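Local atomic coordinates of DNA polymerase III subunit beta (Pseudomonas aeruginosa, PDB entry 4TSZ), a protein that confers DNA tethering and processivity on DNA polymerases and other proteins, acting as a ring-shaped dimer that slides along the duplex. Residues E9-P14 with L43-T48; K13-V18 with S32-V37; D78-L83 with V87-R92. All blocks are in the same frame, centred on the assembly; numbering follows the deposited sequence.

Contact 1 of 3, residues E9-P14 with L43-T48; sequences EALLKP and LSLTGT
L45 on strand 42-48 reaches across to L11 and P14 of helix 8-19, a helix-on-sheet layer in the N-terminal domain of the sliding ring. Over these short segments the axes come within 9.9 Å and run at 31° to each other, so the two head roughly the same way. From CB outward, L45 leaves the strand toward the helix, but CB only starts the approach; with CG beside the backbone N and anti to the carbonyl carbon (chi1 -61°), the branch point places one methyl against each of two helix residues. CD1 lies against the rim of the P14 ring, 3.8 Å from P14 CG and 3.9 Å from P14 CB. CD2 goes to L11, about one helical turn before P14, and stops 3.9 Å from L11 CD1, the two side chains crossing at about a right angle. P14 has no N-H to give to the preceding turn, and the helix is kinked there; its ring carbons CB and CG present the apolar edge that L45 CD1 meets. V34 and L36 of strand 33-39 also touch L45, while I6 of strand 3-7 touches both L11 and L43. No hydrogen bond spans the two segments; the contact is apolar and buried. The same L11 methyl also takes the strand's other inward leucine: L11 CD1 lies 4.0 Å from L43 CD2.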
loop_
_atom_site.group_PDB
_atom_site.type_symbol
_atom_site.label_atom_id
_atom_site.label_comp_id
_atom_site.label_asym_id
_atom_site.label_seq_id
_atom_site.Cartn_x
_atom_site.Cartn_y
_atom_site.Cartn_z
ATOM N N GLU E 9 -13.754 5.915 -21.812
ATOM C CA GLU E 9 -14.385 6.037 -20.493
ATOM C C GLU E 9 -15.649 5.204 -20.348
ATOM O O GLU E 9 -15.892 4.672 -19.264
ATOM C CB GLU E 9 -14.631 7.513 -20.126
ATOM C CG GLU E 9 -13.354 8.328 -19.940
ATOM C CD GLU E 9 -12.569 8.655 -21.203
ATOM O OE1 GLU E 9 -13.164 8.600 -22.307
ATOM O OE2 GLU E 9 -11.353 8.939 -21.090
ATOM N N ALA E 10 -16.434 5.075 -21.434
ATOM C CA ALA E 10 -17.667 4.282 -21.458
ATOM C C ALA E 10 -17.362 2.790 -21.285
ATOM O O ALA E 10 -18.114 2.100 -20.601
ATOM C CB ALA E 10 -18.427 4.522 -22.756
ATOM N N LEU E 11 -16.240 2.309 -21.871
ATOM C CA LEU E 11 -15.804 0.921 -21.750
ATOM C C LEU E 11 -15.120 0.692 -20.405
ATOM O O LEU E 11 -15.369 -0.331 -19.760
ATOM C CB LEU E 11 -14.864 0.541 -22.919
ATOM C CG LEU E 11 -14.246 -0.880 -22.905
ATOM C CD1 LEU E 11 -15.321 -1.969 -23.002
ATOM C CD2 LEU E 11 -13.210 -1.038 -23.997
ATOM N N LEU E 12 -14.254 1.635 -19.995
ATOM C CA LEU E 12 -13.475 1.550 -18.758
ATOM C C LEU E 12 -14.297 1.361 -17.487
ATOM O O LEU E 12 -13.926 0.509 -16.676
ATOM C CB LEU E 12 -12.505 2.737 -18.629
ATOM C CG LEU E 12 -11.367 2.627 -17.614
ATOM C CD1 LEU E 12 -10.455 1.432 -17.907
ATOM C CD2 LEU E 12 -10.564 3.913 -17.575
ATOM N N LYS E 13 -15.395 2.132 -17.310
ATOM C CA LYS E 13 -16.248 2.046 -16.116
ATOM C C LYS E 13 -16.748 0.610 -15.822
ATOM O O LYS E 13 -16.325 0.060 -14.798
ATOM C CB LYS E 13 -17.371 3.105 -16.111
ATOM N N PRO E 14 -17.532 -0.064 -16.715
ATOM C CA PRO E 14 -17.943 -1.451 -16.423
ATOM C C PRO E 14 -16.798 -2.460 -16.421
ATOM O O PRO E 14 -16.837 -3.414 -15.643
ATOM C CB PRO E 14 -18.948 -1.758 -17.539
ATOM C CG PRO E 14 -18.585 -0.853 -18.640
ATOM C CD PRO E 14 -18.128 0.400 -17.987
ATOM N N LEU E 43 -23.806 -3.609 -25.163
ATOM C CA LEU E 43 -22.629 -4.381 -24.810
ATOM C C LEU E 43 -22.769 -4.778 -23.335
ATOM O O LEU E 43 -23.014 -3.923 -22.480
ATOM C CB LEU E 43 -21.315 -3.594 -25.040
ATOM C CG LEU E 43 -20.014 -4.240 -24.500
ATOM C CD1 LEU E 43 -19.607 -5.483 -25.311
ATOM C CD2 LEU E 43 -18.879 -3.231 -24.458
ATOM N N SER E 44 -22.615 -6.074 -23.050
ATOM C CA SER E 44 -22.631 -6.602 -21.690
ATOM C C SER E 44 -21.253 -7.155 -21.405
ATOM O O SER E 44 -20.653 -7.794 -22.276
ATOM C CB SER E 44 -23.690 -7.690 -21.526
ATOM O OG SER E 44 -24.993 -7.139 -21.635
ATOM N N LEU E 45 -20.731 -6.881 -20.203
ATOM C CA LEU E 45 -19.411 -7.340 -19.758
ATOM C C LEU E 45 -19.619 -8.165 -18.502
ATOM O O LEU E 45 -20.214 -7.671 -17.546
ATOM C CB LEU E 45 -18.440 -6.155 -19.483
ATOM C CG LEU E 45 -18.110 -5.222 -20.659
ATOM C CD1 LEU E 45 -19.077 -4.049 -20.720
ATOM C CD2 LEU E 45 -16.702 -4.685 -20.533
ATOM N N THR E 46 -19.167 -9.424 -18.510
ATOM C CA THR E 46 -19.334 -10.312 -17.363
ATOM C C THR E 46 -18.007 -10.856 -16.834
ATOM O O THR E 46 -17.177 -11.332 -17.606
ATOM C CB THR E 46 -20.352 -11.424 -17.682
ATOM O OG1 THR E 46 -21.565 -10.839 -18.166
ATOM C CG2 THR E 46 -20.648 -12.322 -16.479
ATOM N N GLY E 47 -17.855 -10.803 -15.511
ATOM C CA GLY E 47 -16.721 -11.345 -14.770
ATOM C C GLY E 47 -17.236 -12.238 -13.661
ATOM O O GLY E 47 -18.282 -11.947 -13.076
ATOM N N THR E 48 -16.527 -13.343 -13.377
ATOM C CA THR E 48 -16.906 -14.311 -12.344
ATOM C C THR E 48 -15.706 -15.028 -11.730
ATOM O O THR E 48 -14.652 -15.140 -12.368
ATOM C CB THR E 48 -17.972 -15.313 -12.876
ATOM O OG1 THR E 48 -18.536 -16.016 -11.770
ATOM C CG2 THR E 48 -17.414 -16.320 -13.892
#

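Contact 2 of 3, residues K13-V18 with S32-V37; sequences KPLQLV and SNVLLV
V34 meets L15 and V18 where helix 8-19 covers one face of an antiparallel sheet, the alpha-on-beta layer from which this domain of the sliding ring is built. Going along the strand from its start, N33 comes first, and its side chain is occupied elsewhere: ND2 is hydrogen-bonded to T70 OG1 on the adjoining strand 67-72. V34 follows, its CB directed at the helix, and it makes both contacts. Its CG1 stands between the backbone N and the carbonyl carbon (chi1 54°), which leaves CG2 anti to N; the two methyls then face different helix residues. CG1 reaches L15 CD1 at 4.2 Å, a looser touch made by the far end of the leucine, whose other neighbours include L76 and M77 of helix 73-82. L35 next turns its tip away from the helix and packs on A114 and F117, and L36 makes no contact with this helix segment but packs on V71 of strand 67-72. V34 therefore bridges two residues, three apart, on one face of the helix, crossing each at about a right angle, with no polar bond between the segments. The tighter of its two contacts is with V18, methyl on methyl: V34 CG2 lies 3.6 Å from V18 CG1.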
loop_
_atom_site.group_PDB
_atom_site.type_symbol
_atom_site.label_atom_id
_atom_site.label_comp_id
_atom_site.label_asym_id
_atom_site.label_seq_id
_atom_site.Cartn_x
_atom_site.Cartn_y
_atom_site.Cartn_z
ATOM N N LYS E 13 -15.395 2.132 -17.310
ATOM C CA LYS E 13 -16.248 2.046 -16.116
ATOM C C LYS E 13 -16.748 0.610 -15.822
ATOM O O LYS E 13 -16.325 0.060 -14.798
ATOM C CB LYS E 13 -17.371 3.105 -16.111
ATOM N N PRO E 14 -17.532 -0.064 -16.715
ATOM C CA PRO E 14 -17.943 -1.451 -16.423
ATOM C C PRO E 14 -16.798 -2.460 -16.421
ATOM O O PRO E 14 -16.837 -3.414 -15.643
ATOM C CB PRO E 14 -18.948 -1.758 -17.539
ATOM C CG PRO E 14 -18.585 -0.853 -18.640
ATOM C CD PRO E 14 -18.128 0.400 -17.987
ATOM N N LEU E 15 -15.772 -2.240 -17.272
ATOM C CA LEU E 15 -14.597 -3.114 -17.364
ATOM C C LEU E 15 -13.838 -3.158 -16.038
ATOM O O LEU E 15 -13.498 -4.246 -15.591
ATOM C CB LEU E 15 -13.691 -2.679 -18.534
ATOM C CG LEU E 15 -12.559 -3.587 -19.007
ATOM C CD1 LEU E 15 -12.989 -5.063 -19.121
ATOM C CD2 LEU E 15 -12.040 -3.094 -20.340
ATOM N N GLN E 16 -13.640 -1.995 -15.380
ATOM C CA GLN E 16 -12.956 -1.924 -14.079
ATOM C C GLN E 16 -13.745 -2.636 -12.988
ATOM O O GLN E 16 -13.152 -3.337 -12.168
ATOM C CB GLN E 16 -12.670 -0.471 -13.666
ATOM C CG GLN E 16 -11.505 0.172 -14.412
ATOM C CD GLN E 16 -11.259 1.613 -14.011
ATOM O OE1 GLN E 16 -10.119 2.044 -13.851
ATOM N NE2 GLN E 16 -12.311 2.406 -13.868
ATOM N N LEU E 17 -15.084 -2.477 -12.992
ATOM C CA LEU E 17 -15.954 -3.121 -12.001
ATOM C C LEU E 17 -15.882 -4.636 -12.108
ATOM O O LEU E 17 -15.598 -5.317 -11.121
ATOM C CB LEU E 17 -17.412 -2.644 -12.132
ATOM C CG LEU E 17 -17.723 -1.212 -11.706
ATOM C CD1 LEU E 17 -19.192 -0.957 -11.769
ATOM C CD2 LEU E 17 -17.227 -0.909 -10.294
ATOM N N VAL E 18 -16.094 -5.141 -13.330
ATOM C CA VAL E 18 -16.089 -6.552 -13.707
ATOM C C VAL E 18 -14.734 -7.229 -13.460
ATOM O O VAL E 18 -14.706 -8.334 -12.923
ATOM C CB VAL E 18 -16.634 -6.686 -15.161
ATOM C CG1 VAL E 18 -16.089 -7.893 -15.890
ATOM C CG2 VAL E 18 -18.154 -6.673 -15.176
ATOM N N SER E 32 -10.208 -16.131 -15.977
ATOM C CA SER E 32 -9.344 -14.952 -16.065
ATOM C C SER E 32 -9.892 -13.965 -17.098
ATOM O O SER E 32 -9.396 -12.844 -17.205
ATOM C CB SER E 32 -7.928 -15.362 -16.467
ATOM O OG SER E 32 -7.294 -16.087 -15.429
ATOM N N ASN E 33 -10.898 -14.407 -17.876
ATOM C CA ASN E 33 -11.492 -13.640 -18.957
ATOM C C ASN E 33 -12.788 -12.922 -18.625
ATOM O O ASN E 33 -13.539 -13.337 -17.734
ATOM C CB ASN E 33 -11.662 -14.527 -20.203
ATOM C CG ASN E 33 -10.369 -14.902 -20.894
ATOM O OD1 ASN E 33 -9.278 -14.727 -20.364
ATOM N ND2 ASN E 33 -10.462 -15.401 -22.119
ATOM N N VAL E 34 -13.036 -11.822 -19.362
ATOM C CA VAL E 34 -14.270 -11.064 -19.317
ATOM C C VAL E 34 -15.122 -11.546 -20.497
ATOM O O VAL E 34 -14.616 -11.649 -21.619
ATOM C CB VAL E 34 -14.081 -9.507 -19.285
ATOM C CG1 VAL E 34 -13.213 -9.000 -20.430
ATOM C CG2 VAL E 34 -15.423 -8.787 -19.282
ATOM N N LEU E 35 -16.395 -11.875 -20.240
ATOM C CA LEU E 35 -17.321 -12.264 -21.300
ATOM C C LEU E 35 -17.883 -10.968 -21.914
ATOM O O LEU E 35 -18.437 -10.138 -21.194
ATOM C CB LEU E 35 -18.458 -13.156 -20.758
ATOM C CG LEU E 35 -19.661 -13.415 -21.703
ATOM C CD1 LEU E 35 -19.267 -14.269 -22.903
ATOM C CD2 LEU E 35 -20.834 -14.031 -20.952
ATOM N N LEU E 36 -17.711 -10.799 -23.232
ATOM C CA LEU E 36 -18.199 -9.651 -24.005
ATOM C C LEU E 36 -19.363 -10.146 -24.854
ATOM O O LEU E 36 -19.201 -11.105 -25.601
ATOM C CB LEU E 36 -17.072 -9.125 -24.923
ATOM C CG LEU E 36 -16.201 -7.933 -24.489
ATOM C CD1 LEU E 36 -16.042 -7.803 -22.962
ATOM C CD2 LEU E 36 -14.859 -7.968 -25.195
ATOM N N VAL E 37 -20.547 -9.528 -24.710
ATOM C CA VAL E 37 -21.733 -9.904 -25.484
ATOM C C VAL E 37 -22.332 -8.647 -26.117
ATOM O O VAL E 37 -22.706 -7.712 -25.399
ATOM C CB VAL E 37 -22.804 -10.692 -24.661
ATOM C CG1 VAL E 37 -24.060 -10.966 -25.492
ATOM C CG2 VAL E 37 -22.249 -11.998 -24.103
#

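Contact 3 of 3, residues D78-L83 with V87-R92; sequences DICKSL and VLIDIR
L83 and I89 carry most of the burial here, with V87 adding the third share: a tight return from the end of helix 73-82 into strand 88-94, through the five residues 83-87. L83 is the first residue to leave helical geometry, and its CB is directed at the strand. Its CG sits beside the backbone N and anti to the carbonyl carbon (chi1 -78°), sending CD1 to the outer half of I89, 3.8 Å from I89 CG1 and equally 3.8 Å from I89 CD1. Thus the leucine methyl lies alongside the last bond of the isoleucine instead of meeting it at a single point. The same I89 CD1 is also touched from within the helix, where C80 SG comes to 4.0 Å. V87, closer to the turn, uses one branch: its CG1 packs against the root of the leucine, 3.9 Å from L83 CB. A102 of strand 97-102 and F107 of strand 105-110 also pack on L83. R271 of the second subunit packs on L83, and its NH1 is hydrogen-bonded to S82 O, so this helix end forms part of the dimer interface. Between the segments themselves the chemistry is all methyl, methylene and thiol, without a hydrogen bond or charge pair, consistent with van der Waals fit and burial of apolar surface, beside the short connection, keeping the helix end on the strand.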
loop_
_atom_site.group_PDB
_atom_site.type_symbol
_atom_site.label_atom_id
_atom_site.label_comp_id
_atom_site.label_asym_id
_atom_site.label_seq_id
_atom_site.Cartn_x
_atom_site.Cartn_y
_atom_site.Cartn_z
ATOM N N ASP E 78 -6.235 -2.862 -18.698
ATOM C CA ASP E 78 -4.955 -2.148 -18.738
ATOM C C ASP E 78 -4.747 -1.411 -20.052
ATOM O O ASP E 78 -4.250 -0.286 -20.038
ATOM C CB ASP E 78 -3.768 -3.081 -18.434
ATOM C CG ASP E 78 -3.673 -3.570 -16.996
ATOM O OD1 ASP E 78 -4.379 -3.011 -16.124
ATOM O OD2 ASP E 78 -2.901 -4.519 -16.745
ATOM N N ILE E 79 -5.167 -2.027 -21.183
ATOM C CA ILE E 79 -5.083 -1.409 -22.509
ATOM C C ILE E 79 -6.024 -0.194 -22.524
ATOM O O ILE E 79 -5.588 0.905 -22.867
ATOM C CB ILE E 79 -5.381 -2.439 -23.632
ATOM C CG1 ILE E 79 -4.180 -3.380 -23.856
ATOM C CG2 ILE E 79 -5.808 -1.750 -24.938
ATOM C CD1 ILE E 79 -4.538 -4.724 -24.461
ATOM N N CYS E 80 -7.281 -0.388 -22.083
ATOM C CA CYS E 80 -8.305 0.656 -21.997
ATOM C C CYS E 80 -7.827 1.845 -21.138
ATOM O O CYS E 80 -7.861 2.982 -21.613
ATOM C CB CYS E 80 -9.630 0.077 -21.496
ATOM S SG CYS E 80 -11.065 1.145 -21.786
ATOM N N LYS E 81 -7.303 1.572 -19.919
ATOM C CA LYS E 81 -6.783 2.593 -19.002
ATOM C C LYS E 81 -5.585 3.377 -19.599
ATOM O O LYS E 81 -5.490 4.594 -19.415
ATOM C CB LYS E 81 -6.357 1.949 -17.671
ATOM C CG LYS E 81 -7.054 2.524 -16.445
ATOM C CD LYS E 81 -6.689 1.781 -15.154
ATOM C CE LYS E 81 -7.413 0.459 -14.976
ATOM N NZ LYS E 81 -7.295 -0.056 -13.587
ATOM N N SER E 82 -4.695 2.679 -20.319
ATOM C CA SER E 82 -3.493 3.252 -20.931
ATOM C C SER E 82 -3.755 4.091 -22.193
ATOM O O SER E 82 -2.881 4.855 -22.611
ATOM C CB SER E 82 -2.481 2.151 -21.231
ATOM O OG SER E 82 -2.976 1.302 -22.252
ATOM N N LEU E 83 -4.937 3.939 -22.810
ATOM C CA LEU E 83 -5.291 4.684 -24.018
ATOM C C LEU E 83 -5.525 6.173 -23.730
ATOM O O LEU E 83 -5.879 6.507 -22.596
ATOM C CB LEU E 83 -6.513 4.054 -24.703
ATOM C CG LEU E 83 -6.227 2.788 -25.515
ATOM C CD1 LEU E 83 -7.505 2.111 -25.919
ATOM C CD2 LEU E 83 -5.360 3.082 -26.731
ATOM N N VAL E 87 -10.604 8.749 -26.292
ATOM C CA VAL E 87 -10.404 8.123 -27.607
ATOM C C VAL E 87 -11.549 7.141 -27.959
ATOM O O VAL E 87 -12.121 6.504 -27.062
ATOM C CB VAL E 87 -8.990 7.473 -27.744
ATOM C CG1 VAL E 87 -8.873 6.161 -26.963
ATOM C CG2 VAL E 87 -8.596 7.263 -29.206
ATOM N N LEU E 88 -11.890 7.045 -29.263
ATOM C CA LEU E 88 -12.880 6.082 -29.746
ATOM C C LEU E 88 -12.138 4.763 -30.018
ATOM O O LEU E 88 -11.130 4.747 -30.738
ATOM C CB LEU E 88 -13.583 6.580 -31.014
ATOM C CG LEU E 88 -14.760 5.719 -31.523
ATOM C CD1 LEU E 88 -15.959 5.771 -30.568
ATOM C CD2 LEU E 88 -15.184 6.147 -32.917
ATOM N N ILE E 89 -12.610 3.674 -29.407
ATOM C CA ILE E 89 -11.994 2.359 -29.546
ATOM C C ILE E 89 -12.825 1.497 -30.493
ATOM O O ILE E 89 -14.036 1.355 -30.302
ATOM C CB ILE E 89 -11.803 1.675 -28.162
ATOM C CG1 ILE E 89 -11.108 2.600 -27.139
ATOM C CG2 ILE E 89 -11.062 0.338 -28.290
ATOM C CD1 ILE E 89 -11.262 2.139 -25.667
ATOM N N ASP E 90 -12.166 0.912 -31.508
ATOM C CA ASP E 90 -12.801 -0.027 -32.419
ATOM C C ASP E 90 -12.409 -1.438 -31.964
ATOM O O ASP E 90 -11.216 -1.738 -31.827
ATOM C CB ASP E 90 -12.400 0.227 -33.877
ATOM C CG ASP E 90 -13.198 -0.625 -34.848
ATOM O OD1 ASP E 90 -12.864 -1.827 -35.006
ATOM O OD2 ASP E 90 -14.171 -0.106 -35.426
ATOM N N ILE E 91 -13.416 -2.279 -31.676
ATOM C CA ILE E 91 -13.214 -3.651 -31.200
ATOM C C ILE E 91 -13.903 -4.649 -32.121
ATOM O O ILE E 91 -15.104 -4.531 -32.357
ATOM C CB ILE E 91 -13.638 -3.826 -29.705
ATOM C CG1 ILE E 91 -12.742 -2.972 -28.765
ATOM C CG2 ILE E 91 -13.596 -5.312 -29.287
ATOM C CD1 ILE E 91 -13.244 -2.802 -27.332
ATOM N N ARG E 92 -13.149 -5.644 -32.621
ATOM C CA ARG E 92 -13.713 -6.696 -33.472
ATOM C C ARG E 92 -13.055 -8.059 -33.245
ATOM O O ARG E 92 -11.898 -8.134 -32.815
ATOM C CB ARG E 92 -13.738 -6.311 -34.967
ATOM C CG ARG E 92 -12.376 -6.246 -35.655
ATOM C CD ARG E 92 -12.489 -6.206 -37.172
ATOM N NE ARG E 92 -13.049 -4.945 -37.670
ATOM C CZ ARG E 92 -14.277 -4.806 -38.165
ATOM N NH1 ARG E 92 -15.101 -5.847 -38.222
ATOM N NH2 ARG E 92 -14.694 -3.625 -38.600
#

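From the N terminus, strand 3-7 leads into helix 8-19, whose overlapping segments 9-14 and 13-18 supply contacts 1 and 2. Contact 2 closes first, after the connection from V18 to S32; contact 1 closes around it when the next strand, 42-48, returns beneath the helix. The two share K13 and P14, and their strands are paired, with T46 O 2.8 Å from L35 N. Contact 3 follows in series as a short, separate closure. Its helix, 73-82, lies against the first one, where L11 CD2 and C80 SG are 3.8 Å apart. Together they tie helix 8-19 to the N-terminal-domain strands of the eight-stranded sheet, which continues into the central domain, and helix 73-82 to the four-stranded sheet.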